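Local coordinates for protein VirX1 (Cyanophage Syn10, PDB 6QGM) that iodinates diverse substrates as a viral halogenase, probably using reduced flavin as flavin-dependent tryptophan halogenases do, at residues Thr138-His143 against Lys513-His518; Lys247-Lys252 against Trp418-Gln423; Met254-Pro259 against Ala308-His313. One frame throughout, in Å; residues are numbered along the deposited sequence.

Interaction 1 of 3, residues Thr138-His143 against Lys513-His518; sequences TYLAEH and KTLPTH
Helix 137-143 meets the loop between helices 494-512 and 518-527 through two contacts, an apolar one of Leu140 with Leu515 and one of His143 with the chain of Lys513, joining an early helix of the tryptophan halogenase fold to the C-terminal helices. Between the leucines a single methyl pair makes the contact, Leu140 CD2 to Leu515 CD1 at 3.8 Å. The bond from CA to CB in Leu515 aims at the helix, whereas Leu140 reaches the loop with the end of its side chain; a branched leucine can present one methyl in this way. Nearer the helix C terminus, the extended methylene chain of Lys513 crosses the imidazole of His143 at a slant, its CE 3.7 Å from His143 CD2. The ring is held within its own helix: CG stands beside the backbone N and anti to the carbonyl carbon (chi1 -61°), which turns the ring back to Tyr139 O, and His143 ND1 donates there at 3.2 Å with an N-H...O angle of 155°. Tyr139 O lies in the ring plane, and it also accepts from His143 N, 3.0 Å away. Val509 and Val512 of helix 494-512 pack on His143, and Arg145 NH1 bonds to the carbonyls of Lys513 and Leu515. The bond to Tyr139 O implies that ND1 carries a proton. With Lys513 NZ 4.9 Å from His143 NE2, the nearby ammonium would probably disfavour a second proton.

Interaction 2 of 3, residues Lys247-Lys252 against Trp418-Gln423; sequences KLANDK and WKWCTQ
Ala249 CB touches the six-membered ring of Trp420, lying 3.8 Å from Trp420 CZ3 and 4.2 Å from Trp420 CE3, so the methyl meets one corner of the indole obliquely. From the other side of the ring plane Lys247 O comes, more loosely, to 4.4 Å from Trp420 CZ3. The long reach of tryptophan suits the place, since the nearest backbones, at Ala249 and Cys421, remain 8.1 Å apart between their CA atoms. With CG anti to its own N (chi1 -178°), Trp420 sends the indole out from the helix to the loop, where a residue as small as alanine leaves room for the ring.

In the next shell, the loop is fixed by several polar contacts. The CB of Lys247 points away from the helix, and its NZ bonds to Ser400 OG and forms a salt bridge with Asp401, both on helix 382-408. Ala249 O accepts from Ser297 OG, while Asn250 bonds through its amide to Tyr417 and Glu352. On the helical side, Thr422 N donates to Trp418 O at 3.1 Å, and the turn at 420-423 widens to the pi type. Gln423, one turn on from the indole, bonds to Arg385 and Val380 of the second subunit.

The loop enters strand 252-258 of the mixed sheet through a classic beta bulge, Asp251 and Lys252 both facing Tyr296, and just before it packs on helix 416-424.

Interaction 3 of 3, residues Met254-Pro259 against Ala308-His313; sequences MATRIP and AEFREH
Phe310 takes both apolar contacts between the helix and the strand, one from Met254 and one from Thr256. These two residues lie two apart on strand 252-258, so their CB atoms leave the same face of the strand, toward the helix. The first contact is Met-aromatic: Met254 SD sits 4.9 Å from the centroid of the Phe310 ring, 55° off the ring normal, and its closest ring atom is Phe310 CD2 at 3.9 Å. The bend of the methionine chain at chi3 (71°) turns CE away from the ring carbon that SD meets. The second is methyl packing, Thr256 CG2 approaching Phe310 CE2 at 3.6 Å and Phe310 CZ at 3.8 Å. Threonine suits a buried strand position with two demands: its methyl serves the aromatic ring while OG1, anti to the backbone N, bonds to the carbonyl of Lys322. The polarisable sulfur of methionine likewise fits an aromatic neighbour. Helix 303-314 thereby lies against the mixed sheet, with Phe310 also on Thr292 of strand 290-296 and Val281 of strand 279-285. Strand 252-258 itself pairs with strand 290-296 on one side and strand 324-327 on the other.

From the N terminus, helix 137-143 comes first and waits some 370 residues for the loop 513-518, so interaction 1 closes the widest loop and takes in most of the chain after the first 137 residues. Within that loop, residues 247-252 and 418-423 form interaction 2, and within this one, residues 254-259 and 308-313 form interaction 3, the three closures nesting without crossing. Interactions 2 and 3 adjoin in sequence, loop leading into strand, yet their centres lie about 21 Å apart. Interaction 1 ties helix 137-143 to the loop between the last two helices, interaction 2 the approach to the sheet to helix 416-424, and interaction 3 the sheet to helix 303-314.

Interaction 1 of 3, residues Thr138-His143 against Lys513-His518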
# COMPACT_ATOMS: atom_id res chain seq x y z
N THR B 138 19.10 26.74 7.15
CA THR B 138 20.16 26.28 8.10
C THR B 138 21.13 27.41 8.45
O THR B 138 21.47 27.54 9.63
CB THR B 138 20.94 25.10 7.50
OG1 THR B 138 19.97 24.15 7.03
CG2 THR B 138 21.91 24.46 8.47
N TYR B 139 21.58 28.19 7.47
CA TYR B 139 22.57 29.28 7.65
C TYR B 139 21.99 30.41 8.51
O TYR B 139 22.74 30.95 9.35
CB TYR B 139 23.01 29.85 6.30
CG TYR B 139 23.73 28.87 5.41
CD1 TYR B 139 25.05 28.54 5.65
CD2 TYR B 139 23.12 28.31 4.31
CE1 TYR B 139 25.72 27.63 4.85
CE2 TYR B 139 23.78 27.43 3.48
CZ TYR B 139 25.10 27.10 3.74
OH TYR B 139 25.77 26.22 2.94
N LEU B 140 20.73 30.78 8.28
CA LEU B 140 20.01 31.82 9.08
C LEU B 140 19.99 31.35 10.54
O LEU B 140 20.39 32.12 11.44
CB LEU B 140 18.59 32.00 8.55
CG LEU B 140 18.47 32.51 7.11
CD1 LEU B 140 17.00 32.65 6.69
CD2 LEU B 140 19.23 33.82 6.93
N ALA B 141 19.55 30.11 10.75
CA ALA B 141 19.46 29.45 12.07
C ALA B 141 20.85 29.44 12.72
O ALA B 141 20.95 29.84 13.88
CB ALA B 141 18.91 28.07 11.92
N GLU B 142 21.87 29.06 11.96
CA GLU B 142 23.24 28.82 12.50
C GLU B 142 23.89 30.14 12.90
O GLU B 142 24.53 30.14 13.96
CB GLU B 142 24.10 28.04 11.50
CG GLU B 142 23.84 26.56 11.55
CD GLU B 142 24.87 25.65 10.91
OE1 GLU B 142 26.01 26.09 10.74
OE2 GLU B 142 24.54 24.48 10.61
N HIS B 143 23.73 31.21 12.12
CA HIS B 143 24.37 32.53 12.40
C HIS B 143 23.36 33.51 13.01
O HIS B 143 23.71 34.69 13.14
CB HIS B 143 25.04 33.05 11.12
CG HIS B 143 26.12 32.13 10.65
ND1 HIS B 143 25.85 31.03 9.88
CD2 HIS B 143 27.44 32.12 10.88
CE1 HIS B 143 26.97 30.38 9.63
NE2 HIS B 143 27.97 31.05 10.20
N LYS B 513 26.35 36.79 7.10
CA LYS B 513 26.92 37.68 8.15
C LYS B 513 26.65 39.16 7.85
O LYS B 513 26.76 39.96 8.79
CB LYS B 513 28.40 37.37 8.32
CG LYS B 513 28.63 36.06 9.05
CD LYS B 513 30.05 35.65 9.21
CE LYS B 513 30.19 34.57 10.27
NZ LYS B 513 31.61 34.34 10.64
N THR B 514 26.28 39.53 6.62
CA THR B 514 25.90 40.92 6.26
C THR B 514 24.41 41.15 6.58
O THR B 514 23.97 42.31 6.55
CB THR B 514 26.21 41.25 4.79
OG1 THR B 514 25.21 40.68 3.93
CG2 THR B 514 27.59 40.80 4.38
N LEU B 515 23.66 40.08 6.86
CA LEU B 515 22.19 40.16 7.13
C LEU B 515 21.98 40.64 8.56
O LEU B 515 22.84 40.44 9.43
CB LEU B 515 21.54 38.79 6.92
CG LEU B 515 21.49 38.30 5.47
CD1 LEU B 515 20.97 36.86 5.40
CD2 LEU B 515 20.61 39.21 4.60
N PRO B 516 20.84 41.29 8.87
CA PRO B 516 20.49 41.60 10.25
C PRO B 516 20.37 40.34 11.12
O PRO B 516 19.98 39.30 10.62
CB PRO B 516 19.15 42.34 10.15
CG PRO B 516 18.63 42.05 8.75
CD PRO B 516 19.84 41.76 7.90
N THR B 517 20.72 40.47 12.41
CA THR B 517 20.52 39.42 13.44
C THR B 517 19.04 39.31 13.75
O THR B 517 18.33 40.31 13.54
CB THR B 517 21.29 39.72 14.73
OG1 THR B 517 20.71 40.89 15.30
CG2 THR B 517 22.77 39.94 14.51
N HIS B 518 18.59 38.15 14.23
CA HIS B 518 17.20 37.88 14.69
C HIS B 518 16.66 39.07 15.50
O HIS B 518 15.56 39.54 15.18
CB HIS B 518 17.16 36.56 15.50
CG HIS B 518 15.79 36.14 15.88
ND1 HIS B 518 15.54 35.37 16.99
CD2 HIS B 518 14.59 36.38 15.30
CE1 HIS B 518 14.24 35.15 17.08
NE2 HIS B 518 13.64 35.76 16.06

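Interaction 2 of 3, residues Lys247-Lys252 against Trp418-Gln423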
# COMPACT_ATOMS: atom_id res chain seq x y z
N LYS B 247 6.75 3.47 23.20
CA LYS B 247 7.85 4.01 22.34
C LYS B 247 8.45 5.31 22.91
O LYS B 247 9.62 5.66 22.53
CB LYS B 247 7.38 4.22 20.90
CG LYS B 247 6.12 5.05 20.75
CD LYS B 247 5.54 5.00 19.38
CE LYS B 247 4.46 6.03 19.21
NZ LYS B 247 3.86 5.93 17.87
N LEU B 248 7.70 6.04 23.73
CA LEU B 248 8.16 7.30 24.36
C LEU B 248 8.06 7.15 25.88
O LEU B 248 6.94 6.98 26.39
CB LEU B 248 7.29 8.46 23.84
CG LEU B 248 7.41 8.75 22.36
CD1 LEU B 248 6.28 9.65 21.89
CD2 LEU B 248 8.77 9.37 22.04
N ALA B 249 9.20 7.25 26.57
CA ALA B 249 9.33 6.97 28.02
C ALA B 249 8.93 8.19 28.86
O ALA B 249 8.70 8.01 30.05
CB ALA B 249 10.75 6.53 28.30
N ASN B 250 8.87 9.38 28.27
CA ASN B 250 8.73 10.65 29.02
C ASN B 250 7.26 10.83 29.44
O ASN B 250 6.40 10.85 28.58
CB ASN B 250 9.31 11.83 28.22
CG ASN B 250 10.80 11.69 28.01
OD1 ASN B 250 11.45 10.98 28.77
ND2 ASN B 250 11.35 12.36 27.01
N ASP B 251 7.01 10.92 30.74
CA ASP B 251 5.65 10.98 31.34
C ASP B 251 5.53 12.18 32.29
O ASP B 251 4.43 12.38 32.83
CB ASP B 251 5.35 9.67 32.05
CG ASP B 251 6.37 9.33 33.13
OD1 ASP B 251 7.50 9.86 33.05
OD2 ASP B 251 6.03 8.54 34.02
N LYS B 252 6.62 12.93 32.48
CA LYS B 252 6.67 14.12 33.38
C LYS B 252 7.30 15.30 32.63
O LYS B 252 8.13 15.06 31.72
CB LYS B 252 7.53 13.81 34.60
CG LYS B 252 7.11 12.58 35.40
CD LYS B 252 5.66 12.62 35.82
CE LYS B 252 5.27 11.46 36.71
NZ LYS B 252 4.38 11.90 37.82
N TRP B 418 19.01 6.10 28.34
CA TRP B 418 19.49 6.08 26.94
C TRP B 418 19.79 4.65 26.51
O TRP B 418 19.54 4.33 25.34
CB TRP B 418 20.69 7.03 26.76
CG TRP B 418 20.27 8.46 26.70
CD1 TRP B 418 20.42 9.42 27.65
CD2 TRP B 418 19.53 9.07 25.62
NE1 TRP B 418 19.85 10.59 27.24
CE2 TRP B 418 19.30 10.41 26.00
CE3 TRP B 418 19.07 8.62 24.38
CZ2 TRP B 418 18.61 11.30 25.18
CZ3 TRP B 418 18.39 9.50 23.58
CH2 TRP B 418 18.18 10.82 23.96
N LYS B 419 20.25 3.79 27.44
CA LYS B 419 20.43 2.35 27.15
C LYS B 419 19.05 1.78 26.77
O LYS B 419 19.00 1.01 25.79
CB LYS B 419 21.12 1.62 28.30
CG LYS B 419 22.03 0.49 27.84
CD LYS B 419 22.58 -0.37 28.95
CE LYS B 419 22.70 -1.85 28.58
NZ LYS B 419 22.44 -2.74 29.74
N TRP B 420 17.98 2.19 27.46
CA TRP B 420 16.61 1.71 27.15
C TRP B 420 16.18 2.18 25.76
O TRP B 420 15.64 1.36 24.99
CB TRP B 420 15.56 2.13 28.18
CG TRP B 420 14.20 1.58 27.84
CD1 TRP B 420 13.75 0.31 28.11
CD2 TRP B 420 13.15 2.23 27.12
NE1 TRP B 420 12.50 0.14 27.60
CE2 TRP B 420 12.09 1.31 27.00
CE3 TRP B 420 13.00 3.50 26.54
CZ2 TRP B 420 10.90 1.62 26.34
CZ3 TRP B 420 11.81 3.81 25.90
CH2 TRP B 420 10.78 2.88 25.80
N CYS B 421 16.38 3.47 25.47
CA CYS B 421 15.90 4.14 24.23
C CYS B 421 16.57 3.52 22.99
O CYS B 421 15.86 3.39 21.98
CB CYS B 421 16.17 5.63 24.28
SG CYS B 421 15.08 6.51 25.42
N THR B 422 17.85 3.14 23.09
CA THR B 422 18.73 2.83 21.92
C THR B 422 19.01 1.34 21.79
O THR B 422 19.44 0.95 20.68
CB THR B 422 20.08 3.56 22.00
OG1 THR B 422 20.77 3.22 23.20
CG2 THR B 422 19.93 5.07 21.92
N GLN B 423 18.86 0.55 22.86
CA GLN B 423 19.37 -0.84 22.90
C GLN B 423 18.29 -1.84 23.34
O GLN B 423 18.49 -3.02 23.04
CB GLN B 423 20.61 -0.92 23.80
CG GLN B 423 21.76 -0.04 23.35
CD GLN B 423 22.24 -0.35 21.95
OE1 GLN B 423 22.25 -1.52 21.54
NE2 GLN B 423 22.62 0.68 21.21

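Interaction 3 of 3, residues Met254-Pro259 against Ala308-His313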
# COMPACT_ATOMS: atom_id res chain seq x y z
N MET B 254 8.82 19.44 33.93
CA MET B 254 8.91 20.68 34.74
C MET B 254 9.29 21.81 33.78
O MET B 254 9.92 21.53 32.74
CB MET B 254 9.92 20.52 35.89
CG MET B 254 11.29 20.06 35.44
SD MET B 254 12.38 19.68 36.79
CE MET B 254 11.65 18.18 37.42
N ALA B 255 8.85 23.04 34.07
CA ALA B 255 9.01 24.22 33.19
C ALA B 255 9.32 25.44 34.06
O ALA B 255 8.97 25.43 35.26
CB ALA B 255 7.78 24.41 32.35
N THR B 256 9.99 26.42 33.47
CA THR B 256 10.44 27.64 34.17
C THR B 256 10.63 28.78 33.17
O THR B 256 10.59 28.54 31.93
CB THR B 256 11.70 27.34 35.01
OG1 THR B 256 11.95 28.43 35.88
CG2 THR B 256 12.94 27.06 34.17
N ARG B 257 10.83 29.98 33.71
CA ARG B 257 11.15 31.22 32.97
C ARG B 257 12.55 31.63 33.43
O ARG B 257 12.75 31.67 34.63
CB ARG B 257 10.09 32.28 33.27
CG ARG B 257 8.77 32.09 32.53
CD ARG B 257 7.70 32.99 33.09
NE ARG B 257 6.39 32.38 32.86
CZ ARG B 257 5.23 33.03 32.80
NH1 ARG B 257 5.19 34.35 32.95
NH2 ARG B 257 4.11 32.35 32.59
N ILE B 258 13.48 31.90 32.51
CA ILE B 258 14.79 32.49 32.87
C ILE B 258 14.92 33.86 32.22
O ILE B 258 14.55 34.05 31.06
CB ILE B 258 15.99 31.56 32.57
CG1 ILE B 258 16.08 31.09 31.12
CG2 ILE B 258 16.04 30.40 33.56
CD1 ILE B 258 17.38 30.38 30.83
N PRO B 259 15.47 34.86 32.96
CA PRO B 259 15.80 36.16 32.37
C PRO B 259 16.97 36.04 31.39
O PRO B 259 17.78 35.14 31.54
CB PRO B 259 16.16 37.00 33.61
CG PRO B 259 16.71 36.01 34.60
CD PRO B 259 15.88 34.77 34.37
N ALA B 308 17.21 18.71 40.24
CA ALA B 308 18.63 18.99 40.57
C ALA B 308 19.43 19.01 39.25
O ALA B 308 20.19 19.96 39.02
CB ALA B 308 19.13 17.98 41.57
N GLU B 309 19.24 17.98 38.42
CA GLU B 309 19.72 17.90 37.01
C GLU B 309 19.43 19.22 36.28
O GLU B 309 20.38 19.81 35.73
CB GLU B 309 18.99 16.79 36.27
CG GLU B 309 19.80 15.54 36.01
CD GLU B 309 19.09 14.62 35.03
OE1 GLU B 309 19.22 14.87 33.80
OE2 GLU B 309 18.35 13.69 35.51
N PHE B 310 18.16 19.64 36.26
CA PHE B 310 17.63 20.77 35.45
C PHE B 310 18.28 22.08 35.88
O PHE B 310 18.76 22.83 35.01
CB PHE B 310 16.10 20.82 35.55
CG PHE B 310 15.44 21.85 34.65
CD1 PHE B 310 15.86 22.03 33.33
CD2 PHE B 310 14.38 22.60 35.10
CE1 PHE B 310 15.24 22.96 32.52
CE2 PHE B 310 13.76 23.54 34.29
CZ PHE B 310 14.19 23.72 32.99
N ARG B 311 18.31 22.33 37.19
CA ARG B 311 18.94 23.54 37.81
C ARG B 311 20.44 23.55 37.48
O ARG B 311 20.92 24.61 37.07
CB ARG B 311 18.71 23.57 39.33
CG ARG B 311 17.27 23.85 39.71
CD ARG B 311 17.06 23.95 41.20
NE ARG B 311 15.63 24.06 41.47
CZ ARG B 311 14.92 25.19 41.38
NH1 ARG B 311 15.50 26.33 41.03
NH2 ARG B 311 13.63 25.17 41.66
N GLU B 312 21.13 22.42 37.64
CA GLU B 312 22.58 22.26 37.32
C GLU B 312 22.78 22.66 35.86
O GLU B 312 23.67 23.47 35.58
CB GLU B 312 23.08 20.84 37.61
CG GLU B 312 23.46 20.59 39.07
CD GLU B 312 24.03 19.21 39.41
OE1 GLU B 312 23.59 18.20 38.79
OE2 GLU B 312 24.92 19.14 40.28
N HIS B 313 21.95 22.12 34.96
CA HIS B 313 22.01 22.36 33.50
C HIS B 313 21.83 23.84 33.20
O HIS B 313 22.46 24.30 32.24
CB HIS B 313 20.97 21.53 32.76
CG HIS B 313 20.83 21.91 31.33
ND1 HIS B 313 21.76 21.56 30.37
CD2 HIS B 313 19.88 22.64 30.70
CE1 HIS B 313 21.39 22.06 29.22
NE2 HIS B 313 20.25 22.72 29.38